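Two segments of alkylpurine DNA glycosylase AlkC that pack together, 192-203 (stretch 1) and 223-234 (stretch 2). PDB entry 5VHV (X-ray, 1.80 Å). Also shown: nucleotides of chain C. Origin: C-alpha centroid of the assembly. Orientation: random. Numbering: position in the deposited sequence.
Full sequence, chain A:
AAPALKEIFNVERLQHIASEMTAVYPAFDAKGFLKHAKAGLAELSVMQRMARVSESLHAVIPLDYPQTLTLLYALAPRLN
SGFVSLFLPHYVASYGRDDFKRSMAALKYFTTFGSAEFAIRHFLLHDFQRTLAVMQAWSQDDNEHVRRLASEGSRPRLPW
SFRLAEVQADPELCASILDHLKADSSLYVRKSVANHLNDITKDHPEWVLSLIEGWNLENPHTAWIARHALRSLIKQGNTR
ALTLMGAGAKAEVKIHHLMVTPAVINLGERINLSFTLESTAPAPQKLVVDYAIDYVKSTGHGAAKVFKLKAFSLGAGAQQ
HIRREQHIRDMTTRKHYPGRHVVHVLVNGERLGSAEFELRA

Stretch 1, residues 192-203: SVANHLNDITKD
Stretch 2, residues 223-234: AWIARHALRSLI

The two helices meet so closely at Ala194 and Ala229 that backbone touches backbone: their CA atoms lie 4.2 Å apart, and two CA-H...O contacts cross the gap, from Ala229 CA to Ala194 O (3.4 Å, 152° at H) and from Asn198 CA to Ala229 O (3.3 Å, 125° at H). Alanine at both positions leaves little side chain to hold the backbones apart. Helix 192-201 and helix 223-229 run in the same general direction, crossing at -36° with axes 7.9 Å apart at closest approach; farther along, Thr201 and Leu233 pair in register with CA atoms 7.3 Å apart. Stretch 1 keeps helical phi/psi near -60/-45, with Ile200 still helical at -62/-34. Stretch 2 breaks at Leu230 (-92/9), which is the first residue to leave the first helix's phi/psi and sits at the N-cap position of the next, 231-234.

Ala194 points its CB toward stretch 2 as a knob among Trp224, Ile225, His228 and Ala229, with CB 3.8 Å from His228 CB and 4.2 Å from Trp224 CZ3. Apolar packing continues beside it: Val193 CG1 (chi1 t) lies 3.9 Å from Ile225 CG2, Leu197 CD1 (chi1 m, chi2 t) 4.1 Å from the same CG2, and Leu197 CB 3.5 Å from Ala229 CB. Thr201 CG2 meets Leu233 CD1 (chi1 m, chi2 t) at 3.8 Å.

Polar contacts lie alongside the alanines. Arg231 (chi1 p, chi2 and chi3 t, chi4 -95°) leaves sideways and extends toward stretch 1, where its NH1 donates to His228 O at 3.0 Å. The same NH1 donates to Asn195 OD1 at 2.9 Å, while NH2 adds a weak bond to that OD1 at 3.1 Å. Asn195 starts with CB pointing away, but its m rotamer brings OD1 to the guanidinium edge. Asn198 (chi1 t, chi2 58°) places ND2 over one guanidinium face, 3.5 Å from Arg231 CZ, and its OD1 accepts from Ser232 OG (chi1 m) at 2.7 Å.

Asn198 thereby links the helix contact to DNA: its ND2 donates to OP1 of DA6 of chain C at 2.9 Å, and Lys202 NZ (chi1 m, chi2 m, chi3 t, chi4 p) reaches that OP1 at 2.8 Å.

Water 1 sits beside the helix break at Leu230. It donates to Ala229 O (2.8 Å) and Thr201 OG1 (3.0 Å) and accepts from Leu233 N (3.1 Å). Thr201, in the p rotamer, also donates from OG1 to Asn198 O at 2.7 Å, turning its hydroxyl back onto its own helix.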

# COMPACT_ATOMS: atom_id res chain seq x y z
N SER A 192 7.43 -3.61 -1.36
CA SER A 192 6.72 -3.52 -2.63
C SER A 192 6.40 -4.90 -3.20
O SER A 192 5.29 -5.13 -3.69
CB SER A 192 7.56 -2.69 -3.61
OG SER A 192 6.93 -2.67 -4.87
N VAL A 193 7.34 -5.84 -3.13
CA VAL A 193 7.05 -7.18 -3.64
C VAL A 193 5.88 -7.77 -2.87
O VAL A 193 4.95 -8.36 -3.45
CB VAL A 193 8.30 -8.09 -3.53
CG1 VAL A 193 7.97 -9.52 -3.99
CG2 VAL A 193 9.44 -7.53 -4.35
N ALA A 194 5.90 -7.62 -1.55
CA ALA A 194 4.85 -8.17 -0.71
C ALA A 194 3.52 -7.53 -1.04
O ALA A 194 2.49 -8.21 -1.10
CB ALA A 194 5.17 -7.99 0.77
N ASN A 195 3.51 -6.21 -1.23
CA ASN A 195 2.25 -5.52 -1.52
C ASN A 195 1.72 -5.86 -2.91
O ASN A 195 0.50 -5.96 -3.10
CB ASN A 195 2.43 -4.01 -1.33
CG ASN A 195 2.58 -3.63 0.15
OD1 ASN A 195 2.09 -4.35 1.06
ND2 ASN A 195 3.25 -2.54 0.40
N HIS A 196 2.60 -5.99 -3.90
CA HIS A 196 2.18 -6.44 -5.22
C HIS A 196 1.56 -7.84 -5.13
O HIS A 196 0.47 -8.08 -5.66
CB HIS A 196 3.40 -6.40 -6.15
CG HIS A 196 3.11 -6.63 -7.61
ND1 HIS A 196 3.76 -5.93 -8.60
CD2 HIS A 196 2.31 -7.53 -8.24
CE1 HIS A 196 3.37 -6.38 -9.78
NE2 HIS A 196 2.47 -7.33 -9.59
N LEU A 197 2.20 -8.75 -4.41
CA LEU A 197 1.63 -10.09 -4.26
C LEU A 197 0.29 -10.06 -3.52
O LEU A 197 -0.65 -10.75 -3.92
CB LEU A 197 2.63 -10.99 -3.53
CG LEU A 197 3.82 -11.42 -4.39
CD1 LEU A 197 4.92 -11.98 -3.50
CD2 LEU A 197 3.42 -12.45 -5.42
N ASN A 198 0.17 -9.27 -2.45
CA ASN A 198 -1.12 -9.14 -1.78
C ASN A 198 -2.19 -8.62 -2.74
O ASN A 198 -3.32 -9.13 -2.74
CB ASN A 198 -0.96 -8.22 -0.55
CG ASN A 198 -2.24 -8.05 0.21
OD1 ASN A 198 -2.85 -9.01 0.67
ND2 ASN A 198 -2.65 -6.80 0.38
N ASP A 199 -1.87 -7.64 -3.58
CA ASP A 199 -2.80 -7.24 -4.65
C ASP A 199 -3.28 -8.44 -5.46
O ASP A 199 -4.46 -8.56 -5.79
CB ASP A 199 -2.16 -6.25 -5.64
CG ASP A 199 -1.93 -4.85 -5.10
OD1 ASP A 199 -2.27 -4.49 -3.95
OD2 ASP A 199 -1.41 -4.06 -5.92
N ILE A 200 -2.35 -9.30 -5.87
CA ILE A 200 -2.71 -10.44 -6.71
C ILE A 200 -3.66 -11.35 -5.97
O ILE A 200 -4.56 -11.95 -6.58
CB ILE A 200 -1.46 -11.21 -7.18
CG1 ILE A 200 -0.55 -10.28 -8.00
CG2 ILE A 200 -1.84 -12.43 -8.02
CD1 ILE A 200 0.78 -10.92 -8.35
N THR A 201 -3.50 -11.48 -4.65
CA THR A 201 -4.35 -12.41 -3.93
C THR A 201 -5.81 -11.99 -3.99
O THR A 201 -6.68 -12.83 -3.72
CB THR A 201 -3.96 -12.60 -2.45
OG1 THR A 201 -4.20 -11.42 -1.67
CG2 THR A 201 -2.52 -13.07 -2.28
N LYS A 202 -6.10 -10.72 -4.32
CA LYS A 202 -7.49 -10.29 -4.41
C LYS A 202 -8.20 -10.92 -5.60
O LYS A 202 -9.43 -11.05 -5.59
CB LYS A 202 -7.59 -8.76 -4.50
CG LYS A 202 -6.85 -8.00 -3.36
CD LYS A 202 -7.06 -8.61 -1.98
CE LYS A 202 -6.30 -7.82 -0.90
NZ LYS A 202 -6.76 -6.40 -0.87
N ASP A 203 -7.46 -11.28 -6.63
CA ASP A 203 -8.03 -11.84 -7.85
C ASP A 203 -7.54 -13.23 -8.20
O ASP A 203 -8.27 -13.96 -8.88
CB ASP A 203 -7.74 -10.92 -9.04
CG ASP A 203 -8.50 -9.63 -8.95
OD1 ASP A 203 -9.74 -9.69 -8.95
OD2 ASP A 203 -7.87 -8.57 -8.84
N ALA A 223 10.93 -15.13 3.63
CA ALA A 223 9.89 -15.42 4.63
C ALA A 223 9.10 -14.17 4.98
O ALA A 223 7.87 -14.21 5.12
CB ALA A 223 10.51 -16.01 5.89
N TRP A 224 9.78 -13.03 5.15
CA TRP A 224 9.09 -11.80 5.50
C TRP A 224 8.15 -11.37 4.37
O TRP A 224 6.98 -11.01 4.61
CB TRP A 224 10.10 -10.69 5.79
CG TRP A 224 9.46 -9.40 6.27
CD1 TRP A 224 9.30 -9.00 7.57
CD2 TRP A 224 8.90 -8.35 5.46
NE1 TRP A 224 8.68 -7.77 7.62
CE2 TRP A 224 8.42 -7.36 6.33
CE3 TRP A 224 8.77 -8.16 4.08
CZ2 TRP A 224 7.82 -6.17 5.86
CZ3 TRP A 224 8.14 -6.99 3.61
CH2 TRP A 224 7.68 -6.02 4.51
N ILE A 225 8.64 -11.45 3.13
CA ILE A 225 7.78 -11.13 1.99
C ILE A 225 6.55 -12.04 1.99
O ILE A 225 5.42 -11.59 1.77
CB ILE A 225 8.56 -11.26 0.67
CG1 ILE A 225 9.62 -10.15 0.57
CG2 ILE A 225 7.62 -11.18 -0.52
CD1 ILE A 225 10.50 -10.24 -0.67
N ALA A 226 6.76 -13.34 2.24
CA ALA A 226 5.65 -14.28 2.23
C ALA A 226 4.60 -13.90 3.26
O ALA A 226 3.40 -13.90 2.96
CB ALA A 226 6.15 -15.69 2.48
N ARG A 227 5.02 -13.58 4.48
CA ARG A 227 4.04 -13.27 5.52
C ARG A 227 3.21 -12.04 5.16
O ARG A 227 2.01 -12.00 5.42
CB ARG A 227 4.72 -13.06 6.88
CG ARG A 227 3.67 -12.71 7.97
CD ARG A 227 4.19 -12.82 9.40
NE ARG A 227 4.67 -14.15 9.76
CZ ARG A 227 3.94 -15.12 10.32
NH1 ARG A 227 2.66 -14.95 10.60
NH2 ARG A 227 4.52 -16.28 10.60
N HIS A 228 3.84 -11.02 4.58
CA HIS A 228 3.11 -9.80 4.26
C HIS A 228 2.35 -9.90 2.94
O HIS A 228 1.30 -9.28 2.80
CB HIS A 228 4.08 -8.63 4.32
CG HIS A 228 4.56 -8.39 5.71
ND1 HIS A 228 3.91 -7.54 6.58
CD2 HIS A 228 5.56 -8.96 6.41
CE1 HIS A 228 4.53 -7.56 7.75
NE2 HIS A 228 5.53 -8.42 7.68
N ALA A 229 2.83 -10.73 2.01
CA ALA A 229 2.10 -11.01 0.78
C ALA A 229 0.79 -11.72 1.08
O ALA A 229 -0.22 -11.47 0.43
CB ALA A 229 2.96 -11.90 -0.12
N LEU A 230 0.82 -12.64 2.05
CA LEU A 230 -0.31 -13.50 2.36
C LEU A 230 -1.21 -12.92 3.44
O LEU A 230 -2.14 -13.60 3.87
CB LEU A 230 0.20 -14.86 2.81
CG LEU A 230 0.91 -15.71 1.74
CD1 LEU A 230 1.61 -16.92 2.34
CD2 LEU A 230 -0.08 -16.13 0.67
N ARG A 231 -1.00 -11.67 3.83
CA ARG A 231 -1.68 -11.14 5.01
C ARG A 231 -3.19 -11.14 4.87
O ARG A 231 -3.90 -11.35 5.87
CB ARG A 231 -1.16 -9.75 5.33
CG ARG A 231 -1.53 -8.64 4.31
CD ARG A 231 -0.73 -7.41 4.69
NE ARG A 231 -1.06 -6.19 3.97
CZ ARG A 231 -0.43 -5.75 2.89
NH1 ARG A 231 0.53 -6.45 2.32
NH2 ARG A 231 -0.75 -4.57 2.39
N SER A 232 -3.72 -10.89 3.67
CA SER A 232 -5.17 -10.90 3.50
C SER A 232 -5.70 -12.33 3.56
O SER A 232 -6.71 -12.60 4.23
CB SER A 232 -5.56 -10.22 2.18
OG SER A 232 -5.11 -8.87 2.16
N LEU A 233 -5.02 -13.26 2.91
CA LEU A 233 -5.47 -14.65 2.96
C LEU A 233 -5.37 -15.22 4.37
O LEU A 233 -6.22 -16.02 4.77
CB LEU A 233 -4.66 -15.51 1.98
CG LEU A 233 -4.81 -15.13 0.50
CD1 LEU A 233 -4.00 -16.05 -0.41
CD2 LEU A 233 -6.27 -15.15 0.08
N ILE A 234 -4.37 -14.80 5.14
CA ILE A 234 -4.26 -15.26 6.52
C ILE A 234 -5.45 -14.78 7.34
O ILE A 234 -6.01 -15.54 8.14
CB ILE A 234 -2.92 -14.79 7.14
CG1 ILE A 234 -1.76 -15.58 6.52
CG2 ILE A 234 -2.90 -14.96 8.69
CD1 ILE A 234 -0.43 -14.95 6.74
P DA C 6 -5.60 -4.17 1.76
OP1 DA C 6 -5.00 -5.23 0.89
OP2 DA C 6 -5.73 -4.35 3.22
O5' DA C 6 -4.87 -2.77 1.57
C5' DA C 6 -4.39 -2.39 0.28
C4' DA C 6 -3.91 -0.96 0.32
O4' DA C 6 -5.03 -0.09 0.60
C3' DA C 6 -2.85 -0.66 1.41
O3' DA C 6 -1.63 -0.19 0.84
C2' DA C 6 -3.49 0.41 2.27
C1' DA C 6 -4.53 1.00 1.34
N9 DA C 6 -5.59 1.69 2.05
C8 DA C 6 -6.31 1.25 3.12
N7 DA C 6 -7.16 2.14 3.59
C5 DA C 6 -6.95 3.24 2.78
C6 DA C 6 -7.51 4.52 2.76
N6 DA C 6 -8.47 4.93 3.63
N1 DA C 6 -7.09 5.38 1.80
C2 DA C 6 -6.15 4.98 0.94
N3 DA C 6 -5.53 3.80 0.88
C4 DA C 6 -5.98 2.97 1.83
O HOH W 1 -2.95 -12.02 0.99